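Local coordinates for protein transmembrane oligosaccharyl transferase (Archaeoglobus fulgidus, PDB 3WAJ) that is a membrane-embedded archaeal oligosaccharyl transferase of the STT3/AglB family, joining a zinc-binding helical transmembrane part of the GT-C class to a globular C-terminal part, at residues P702-W705 with K706-S710; L27-L30 with N31-S35; F233-A236 with G237-N240; V124-L127 with T128-F132. All coordinates share one frame; numbering follows the deposited sequence.

Contact 1. Residues P702-W705 with K706-S710; sequences PAEW and KSYSS
Trp705 and Tyr708, three residues apart on the short helix 703-708, form a T-shaped aromatic pair in the C-terminal globular part of the protein. The ring planes stand at 87° to each other, and the edge of Tyr708 is directed at the indole face. CD2 of Tyr708 makes the approach, lying over the indole 3.4 Å from Trp705 CD2. Both residues place CG anti to their own carbonyl carbon (chi1 -81° for Trp705 and -72° for Tyr708), which sends the two rings off the same flank of the helix, where they cross. The phenol is held at its far end by a hydrogen bond between its OH and Glu727, and the indole NE1 is bonded to Thr742. The indole packs on Val720 and Ala724, and both rings touch Thr723, so the pair joins helix 703-708 to helix 717-732. Glu704 turns its carboxylate away from this seam to reach the backbone N of Gly741. Pro702 occupies the N-cap position, and its carbonyl O takes the first i to i+4 bond, from Lys706 N at 3.1 Å. Further along, Ser709 N bonds to Trp705 O at 3.0 Å, while Ser709 OG turns back to Lys706 O at 2.7 Å. Glu704 O has a double role: it accepts Tyr708 N at 2.8 Å and also lies over one face of the phenol, offset toward its rim, 3.2 Å from Tyr708 CG.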
# COMPACT_ATOMS: atom_id res chain seq x y z
N PRO A 702 -10.40 -17.13 -11.89
CA PRO A 702 -10.67 -15.71 -12.16
C PRO A 702 -12.10 -15.56 -12.70
O PRO A 702 -12.59 -16.44 -13.41
CB PRO A 702 -9.65 -15.33 -13.24
CG PRO A 702 -8.87 -16.60 -13.58
CD PRO A 702 -9.09 -17.56 -12.43
N ALA A 703 -12.75 -14.44 -12.37
CA ALA A 703 -14.15 -14.22 -12.68
C ALA A 703 -14.57 -14.53 -14.13
O ALA A 703 -15.58 -15.21 -14.36
CB ALA A 703 -14.54 -12.78 -12.31
N GLU A 704 -13.81 -14.02 -15.10
CA GLU A 704 -14.20 -14.11 -16.50
C GLU A 704 -14.26 -15.55 -16.97
O GLU A 704 -15.11 -15.90 -17.79
CB GLU A 704 -13.27 -13.27 -17.40
CG GLU A 704 -11.85 -13.82 -17.51
CD GLU A 704 -10.88 -13.39 -16.38
OE1 GLU A 704 -11.29 -12.60 -15.47
OE2 GLU A 704 -9.70 -13.83 -16.45
N TRP A 705 -13.39 -16.40 -16.43
CA TRP A 705 -13.39 -17.81 -16.80
C TRP A 705 -14.44 -18.62 -16.04
O TRP A 705 -14.98 -19.61 -16.55
CB TRP A 705 -11.97 -18.40 -16.70
CG TRP A 705 -11.18 -18.06 -17.94
CD1 TRP A 705 -10.34 -16.99 -18.12
CD2 TRP A 705 -11.21 -18.75 -19.20
NE1 TRP A 705 -9.84 -16.98 -19.40
CE2 TRP A 705 -10.36 -18.05 -20.08
CE3 TRP A 705 -11.89 -19.88 -19.66
CZ2 TRP A 705 -10.15 -18.46 -21.42
CZ3 TRP A 705 -11.68 -20.30 -20.98
CH2 TRP A 705 -10.82 -19.58 -21.84
N LYS A 706 -14.75 -18.18 -14.83
CA LYS A 706 -15.85 -18.78 -14.09
C LYS A 706 -17.10 -18.57 -14.94
O LYS A 706 -17.89 -19.49 -15.19
CB LYS A 706 -15.99 -18.11 -12.72
CG LYS A 706 -17.19 -18.55 -11.90
CD LYS A 706 -17.02 -19.96 -11.35
CE LYS A 706 -18.08 -20.25 -10.31
NZ LYS A 706 -18.00 -21.63 -9.75
N SER A 707 -17.22 -17.35 -15.45
CA SER A 707 -18.33 -16.94 -16.30
C SER A 707 -18.34 -17.67 -17.66
O SER A 707 -19.39 -18.14 -18.10
CB SER A 707 -18.29 -15.42 -16.45
OG SER A 707 -19.07 -15.01 -17.56
N TYR A 708 -17.18 -17.78 -18.31
CA TYR A 708 -17.08 -18.55 -19.55
C TYR A 708 -17.53 -20.00 -19.40
O TYR A 708 -18.10 -20.57 -20.31
CB TYR A 708 -15.64 -18.58 -20.07
CG TYR A 708 -15.13 -17.30 -20.65
CD1 TYR A 708 -15.98 -16.36 -21.19
CD2 TYR A 708 -13.77 -17.03 -20.66
CE1 TYR A 708 -15.50 -15.17 -21.73
CE2 TYR A 708 -13.27 -15.85 -21.19
CZ TYR A 708 -14.14 -14.93 -21.72
OH TYR A 708 -13.62 -13.76 -22.24
N SER A 709 -17.22 -20.61 -18.25
CA SER A 709 -17.34 -22.06 -18.10
C SER A 709 -18.77 -22.56 -18.22
O SER A 709 -19.01 -23.74 -18.45
CB SER A 709 -16.75 -22.53 -16.77
OG SER A 709 -17.61 -22.16 -15.72
N SER A 710 -19.73 -21.65 -18.09
CA SER A 710 -21.13 -22.01 -18.30
C SER A 710 -21.44 -22.29 -19.78
O SER A 710 -22.50 -22.80 -20.10
CB SER A 710 -22.04 -20.90 -17.80
OG SER A 710 -21.99 -19.81 -18.68

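Contact 2. Residues L27-L30 with N31-S35; sequences LRIL and NPWNS
Leu30 and Trp33 bracket a type I beta turn that ends helix 19-30 in the membrane part and leads into the short helix 33-36. The closing bond runs from Trp33 N to Leu30 O at 3.3 Å; the donor stands above the carbonyl plane, 68° out of it, and so misses the lone pairs. Pro32, at the N-cap position of the second helix, has no N-H to return to Arg28. Its CG instead rests 3.6 Å from Arg28 O, and its CD 3.7 Å from Leu27 O, in a final turn already widened to the pi type. Past the turn, the Trp33 side chain crosses that of Ile29. With its CG anti to the backbone N (chi1 -178°), the indole brings CE3 to 3.5 Å from Ile29 O, which lies at the ring edge and in its plane, and to 4.1 Å from Ile29 CG2. Both residues also pack on Phe111 of helix 102-118. On another flank Asn31 sets its CB 3.6 Å from Leu27 O, while its OD1 is bonded to Lys26 NZ. The chain is thus redirected with a single hydrogen bond across the turn, fairly straight at the N-H but off the carbonyl plane; proline contacts and the apolar Ile29-Trp33 pair make up much of the rest.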
# COMPACT_ATOMS: atom_id res chain seq x y z
N LEU A 27 -21.40 10.11 -0.21
CA LEU A 27 -20.19 9.74 -0.94
C LEU A 27 -19.33 8.72 -0.20
O LEU A 27 -18.83 7.77 -0.79
CB LEU A 27 -19.38 11.00 -1.28
CG LEU A 27 -19.36 11.47 -2.74
CD1 LEU A 27 -20.69 11.19 -3.40
CD2 LEU A 27 -19.01 12.94 -2.84
N ARG A 28 -19.15 8.88 1.11
CA ARG A 28 -18.17 8.04 1.80
C ARG A 28 -18.69 6.80 2.52
O ARG A 28 -17.95 5.83 2.69
CB ARG A 28 -17.31 8.90 2.73
CG ARG A 28 -16.37 9.80 1.97
CD ARG A 28 -16.20 11.15 2.65
NE ARG A 28 -15.67 12.13 1.71
CZ ARG A 28 -14.48 12.68 1.82
NH1 ARG A 28 -13.72 12.35 2.85
NH2 ARG A 28 -14.04 13.56 0.94
N ILE A 29 -19.95 6.82 2.92
CA ILE A 29 -20.55 5.71 3.65
C ILE A 29 -21.54 4.93 2.78
O ILE A 29 -21.57 3.70 2.80
CB ILE A 29 -21.23 6.19 4.94
CG1 ILE A 29 -20.20 6.91 5.82
CG2 ILE A 29 -21.91 5.05 5.69
CD1 ILE A 29 -20.59 7.02 7.28
N LEU A 30 -22.33 5.66 1.99
CA LEU A 30 -23.44 5.07 1.23
C LEU A 30 -23.03 4.50 -0.13
O LEU A 30 -23.39 3.37 -0.47
CB LEU A 30 -24.55 6.10 1.03
CG LEU A 30 -25.75 6.10 1.98
CD1 LEU A 30 -25.39 5.71 3.40
CD2 LEU A 30 -26.42 7.47 1.94
N ASN A 31 -22.32 5.29 -0.92
CA ASN A 31 -21.85 4.83 -2.22
C ASN A 31 -21.11 3.47 -2.25
O ASN A 31 -21.47 2.61 -3.05
CB ASN A 31 -21.03 5.92 -2.92
CG ASN A 31 -21.88 6.80 -3.80
OD1 ASN A 31 -22.84 7.42 -3.34
ND2 ASN A 31 -21.54 6.86 -5.09
N PRO A 32 -20.09 3.27 -1.38
CA PRO A 32 -19.38 2.00 -1.49
C PRO A 32 -19.89 0.94 -0.51
O PRO A 32 -19.23 -0.09 -0.36
CB PRO A 32 -17.95 2.39 -1.12
CG PRO A 32 -18.14 3.42 -0.04
CD PRO A 32 -19.42 4.17 -0.41
N TRP A 33 -21.03 1.18 0.14
CA TRP A 33 -21.56 0.28 1.17
C TRP A 33 -21.51 -1.22 0.81
O TRP A 33 -21.11 -2.05 1.64
CB TRP A 33 -22.99 0.69 1.53
CG TRP A 33 -23.57 -0.15 2.61
CD1 TRP A 33 -24.15 -1.37 2.47
CD2 TRP A 33 -23.61 0.16 4.01
NE1 TRP A 33 -24.56 -1.84 3.69
CE2 TRP A 33 -24.24 -0.92 4.65
CE3 TRP A 33 -23.17 1.25 4.77
CZ2 TRP A 33 -24.44 -0.95 6.04
CZ3 TRP A 33 -23.38 1.23 6.14
CH2 TRP A 33 -24.01 0.13 6.76
N ASN A 34 -21.90 -1.57 -0.41
CA ASN A 34 -21.97 -2.98 -0.79
C ASN A 34 -20.62 -3.57 -1.19
O ASN A 34 -20.49 -4.79 -1.31
CB ASN A 34 -23.05 -3.23 -1.86
CG ASN A 34 -24.46 -2.95 -1.35
OD1 ASN A 34 -24.82 -3.32 -0.23
ND2 ASN A 34 -25.26 -2.28 -2.17
N SER A 35 -19.63 -2.72 -1.40
CA SER A 35 -18.27 -3.21 -1.62
C SER A 35 -17.58 -3.56 -0.30
O SER A 35 -16.69 -4.42 -0.26
CB SER A 35 -17.43 -2.19 -2.40
OG SER A 35 -18.10 -1.72 -3.54

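Contact 3. Residues F233-A236 with G237-N240; sequences FVLA and GFVN
Leu235 meets Phe238 and Val239 where helix 221-234 gives way to a loop, Leu235 being the first residue to leave helical backbone angles. Its CB lies 3.8 Å from Phe238 CE2 and, toward the next residue, 4.2 Å from Val239 CG2. One bond further out, Leu235 CG is 4.0 Å from the same Phe238 CE2. The branches then divide: Leu235 CD1 stays 4.0 Å from Phe238 CE2, whereas CD2 closes to 3.6 Å from it and sits at the phenyl edge, in the plane of the ring. The leucine therefore borders the ring along one corner and does not cover a face. The two side chains lie next to each other and point the same way, because Phe238 places its CG between its backbone N and carbonyl carbon (chi1 82°), bringing the ring back beside Leu235. Beneath them the main chain curls tightly. Val239 N makes only a weak hydrogen bond to Leu235 O, bent to 115° at the hydrogen although the atoms are 2.9 Å apart, and Ala236 CA adds a CH...O contact to Val239 O. This surface turn opens the loop between helices 221-234 and 243-261; Ala236 rests on Arg243 of the latter and on Met316 of helix 315-332, while Phe233 meets Phe294 edge-to-face.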
# COMPACT_ATOMS: atom_id res chain seq x y z
N PHE A 233 8.86 38.32 9.99
CA PHE A 233 9.97 39.11 10.50
C PHE A 233 10.74 39.81 9.37
O PHE A 233 10.83 41.04 9.36
CB PHE A 233 10.88 38.28 11.42
CG PHE A 233 10.36 38.14 12.84
CD1 PHE A 233 11.03 38.72 13.91
CD2 PHE A 233 9.18 37.44 13.11
CE1 PHE A 233 10.56 38.61 15.22
CE2 PHE A 233 8.69 37.31 14.43
CZ PHE A 233 9.38 37.89 15.48
N VAL A 234 11.28 39.06 8.40
CA VAL A 234 12.07 39.71 7.34
C VAL A 234 11.23 40.59 6.41
O VAL A 234 11.78 41.27 5.55
CB VAL A 234 12.93 38.72 6.52
CG1 VAL A 234 13.67 37.76 7.44
CG2 VAL A 234 12.07 37.96 5.54
N LEU A 235 9.91 40.59 6.60
CA LEU A 235 9.03 41.48 5.86
C LEU A 235 8.23 42.40 6.79
O LEU A 235 7.18 42.91 6.41
CB LEU A 235 8.08 40.68 4.96
CG LEU A 235 8.77 39.71 4.00
CD1 LEU A 235 7.78 38.82 3.27
CD2 LEU A 235 9.63 40.47 3.02
N ALA A 236 8.75 42.63 8.00
CA ALA A 236 8.08 43.50 8.97
C ALA A 236 7.81 44.91 8.43
O ALA A 236 6.97 45.65 8.96
CB ALA A 236 8.87 43.57 10.26
N GLY A 237 8.54 45.27 7.38
CA GLY A 237 8.20 46.45 6.60
C GLY A 237 6.78 46.38 6.04
O GLY A 237 5.89 47.05 6.57
N PHE A 238 6.57 45.59 5.00
CA PHE A 238 5.25 45.55 4.36
C PHE A 238 4.37 44.35 4.76
O PHE A 238 3.59 43.85 3.95
CB PHE A 238 5.33 45.76 2.83
CG PHE A 238 5.68 44.52 2.04
CD1 PHE A 238 5.15 44.34 0.77
CD2 PHE A 238 6.56 43.57 2.53
CE1 PHE A 238 5.46 43.21 0.01
CE2 PHE A 238 6.88 42.44 1.78
CZ PHE A 238 6.33 42.26 0.52
N VAL A 239 4.52 43.90 6.00
CA VAL A 239 3.58 42.97 6.62
C VAL A 239 3.49 43.28 8.11
O VAL A 239 4.50 43.20 8.81
CB VAL A 239 4.02 41.48 6.46
CG1 VAL A 239 3.21 40.57 7.40
CG2 VAL A 239 3.86 41.00 5.02
N ASN A 240 2.31 43.64 8.59
CA ASN A 240 2.12 43.86 10.02
C ASN A 240 1.74 42.56 10.73
O ASN A 240 1.11 41.68 10.14
CB ASN A 240 1.05 44.94 10.27
CG ASN A 240 1.36 46.26 9.58
OD1 ASN A 240 2.52 46.60 9.33
ND2 ASN A 240 0.31 47.03 9.28

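Contact 4. Residues V124-L127 with T128-F132; sequences VYLL and TREVF
Val124 and Thr128 belong to the more deeply buried side of this helical turn near the end of helix 121-131, together with Leu127. Thr128 N donates to Val124 O at 2.8 Å in an almost straight bond, 172° at the hydrogen, and the methyl CG2 of Thr128 lies 3.7 Å from Val124 CG1 as the two side chains cross. Nearby, Leu127 and Val131 run side by side in the same direction, Leu127 CD1 and Val131 CG2 being 4.2 Å apart. This flank is sandwiched by other helices: Leu127 packs on Val171 of helix 163-181, Thr128 on Ala137 and Ala140 of helix 134-144 and on Val437 of helix 429-446, and both Leu127 and Val131 touch Leu410.

Tyr125, Leu126, Arg129 and Glu130, by contrast, are partly exposed. Tyr125 offers one face of its ring to the aliphatic stem of Arg129: CB stands above the plane toward the rim, and Arg129 CG comes within 3.9 Å of Tyr125 OH. The arginine leaves with CG anti to its backbone N (chi1 -164°), then bends twice, which carries Arg129 NE to Glu130 OE1 in a salt bridge of 2.6 Å. The second oxygen, OE2, is over the guanidinium face, toward its rim. Leu126 reaches across with CD1, 3.8 Å from Glu130 OE1. Leu126 O accepts Glu130 N at 3.0 Å, whereas the next bond, from Val131 N to Leu127 O, is weak, as the helix runs out. Pairing Arg129 with Glu130 would largely offset the two charges beside the mainly aliphatic packing of Leu127 and Val131.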
# COMPACT_ATOMS: atom_id res chain seq x y z
N VAL A 124 -11.44 22.68 7.89
CA VAL A 124 -11.39 23.48 6.67
C VAL A 124 -12.13 24.80 6.87
O VAL A 124 -11.52 25.87 6.73
CB VAL A 124 -11.93 22.75 5.44
CG1 VAL A 124 -12.01 23.71 4.26
CG2 VAL A 124 -11.02 21.59 5.09
N TYR A 125 -13.41 24.73 7.22
CA TYR A 125 -14.17 25.91 7.59
C TYR A 125 -13.34 26.79 8.51
O TYR A 125 -13.10 27.95 8.19
CB TYR A 125 -15.49 25.55 8.30
CG TYR A 125 -16.19 26.78 8.84
CD1 TYR A 125 -17.08 27.50 8.06
CD2 TYR A 125 -15.95 27.23 10.14
CE1 TYR A 125 -17.71 28.65 8.54
CE2 TYR A 125 -16.57 28.37 10.63
CZ TYR A 125 -17.45 29.07 9.83
OH TYR A 125 -18.07 30.20 10.32
N LEU A 126 -12.89 26.22 9.63
CA LEU A 126 -12.06 26.95 10.59
C LEU A 126 -10.88 27.63 9.93
O LEU A 126 -10.66 28.82 10.15
CB LEU A 126 -11.55 26.03 11.71
CG LEU A 126 -10.72 26.76 12.76
CD1 LEU A 126 -11.53 27.90 13.35
CD2 LEU A 126 -10.23 25.84 13.86
N LEU A 127 -10.14 26.89 9.10
CA LEU A 127 -8.97 27.47 8.42
C LEU A 127 -9.31 28.58 7.42
O LEU A 127 -8.68 29.64 7.45
CB LEU A 127 -8.13 26.40 7.73
CG LEU A 127 -7.00 26.93 6.85
CD1 LEU A 127 -5.92 27.64 7.67
CD2 LEU A 127 -6.40 25.82 6.02
N THR A 128 -10.27 28.35 6.53
CA THR A 128 -10.58 29.37 5.52
C THR A 128 -11.46 30.49 6.08
O THR A 128 -11.66 31.51 5.41
CB THR A 128 -11.20 28.81 4.21
OG1 THR A 128 -12.53 29.30 4.07
CG2 THR A 128 -11.22 27.32 4.18
N ARG A 129 -11.98 30.30 7.28
CA ARG A 129 -12.63 31.38 8.01
C ARG A 129 -11.56 32.29 8.62
O ARG A 129 -11.65 33.51 8.56
CB ARG A 129 -13.53 30.83 9.12
CG ARG A 129 -14.55 31.80 9.70
CD ARG A 129 -13.98 32.66 10.83
NE ARG A 129 -13.82 31.91 12.07
CZ ARG A 129 -14.40 32.23 13.22
NH1 ARG A 129 -15.19 33.30 13.30
NH2 ARG A 129 -14.20 31.48 14.30
N GLU A 130 -10.54 31.67 9.22
CA GLU A 130 -9.53 32.38 9.98
C GLU A 130 -8.57 33.17 9.11
O GLU A 130 -7.86 34.06 9.59
CB GLU A 130 -8.74 31.39 10.85
CG GLU A 130 -8.87 31.64 12.33
CD GLU A 130 -10.22 32.24 12.69
OE1 GLU A 130 -11.25 31.58 12.48
OE2 GLU A 130 -10.23 33.38 13.20
N VAL A 131 -8.54 32.83 7.83
CA VAL A 131 -7.67 33.52 6.88
C VAL A 131 -8.51 34.56 6.18
O VAL A 131 -8.12 35.72 6.04
CB VAL A 131 -7.09 32.55 5.84
CG1 VAL A 131 -6.45 33.32 4.70
CG2 VAL A 131 -6.07 31.62 6.50
N PHE A 132 -9.70 34.14 5.75
CA PHE A 132 -10.60 35.04 5.05
C PHE A 132 -11.83 35.42 5.89
O PHE A 132 -11.68 35.99 6.97
CB PHE A 132 -10.97 34.45 3.70
CG PHE A 132 -9.78 34.04 2.87
CD1 PHE A 132 -8.84 34.98 2.47
CD2 PHE A 132 -9.59 32.72 2.50
CE1 PHE A 132 -7.74 34.61 1.70
CE2 PHE A 132 -8.49 32.34 1.73
CZ PHE A 132 -7.57 33.29 1.33

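All four contacts are local, within continuous runs of chain, but their settings differ. Contacts 2, 3 and 4 belong to the helical STT3 range, whereas contact 1 lies in the C-terminal part, with its centre about 69 Å from that of contact 3 and on the opposite side of the chain's centre. Contacts 1 and 4 lie mostly within one helix, are partly buried and rely on i to i+4 main-chain bonds, weakening at the end of contact 4; contact 1 adds an aromatic pair, contact 4 aliphatic packing and a salt bridge. Contacts 2 and 3 lie where the chain leaves a helix for a turn or loop: contact 2 is partly buried and shaped by proline, contact 3 superficial and apolar.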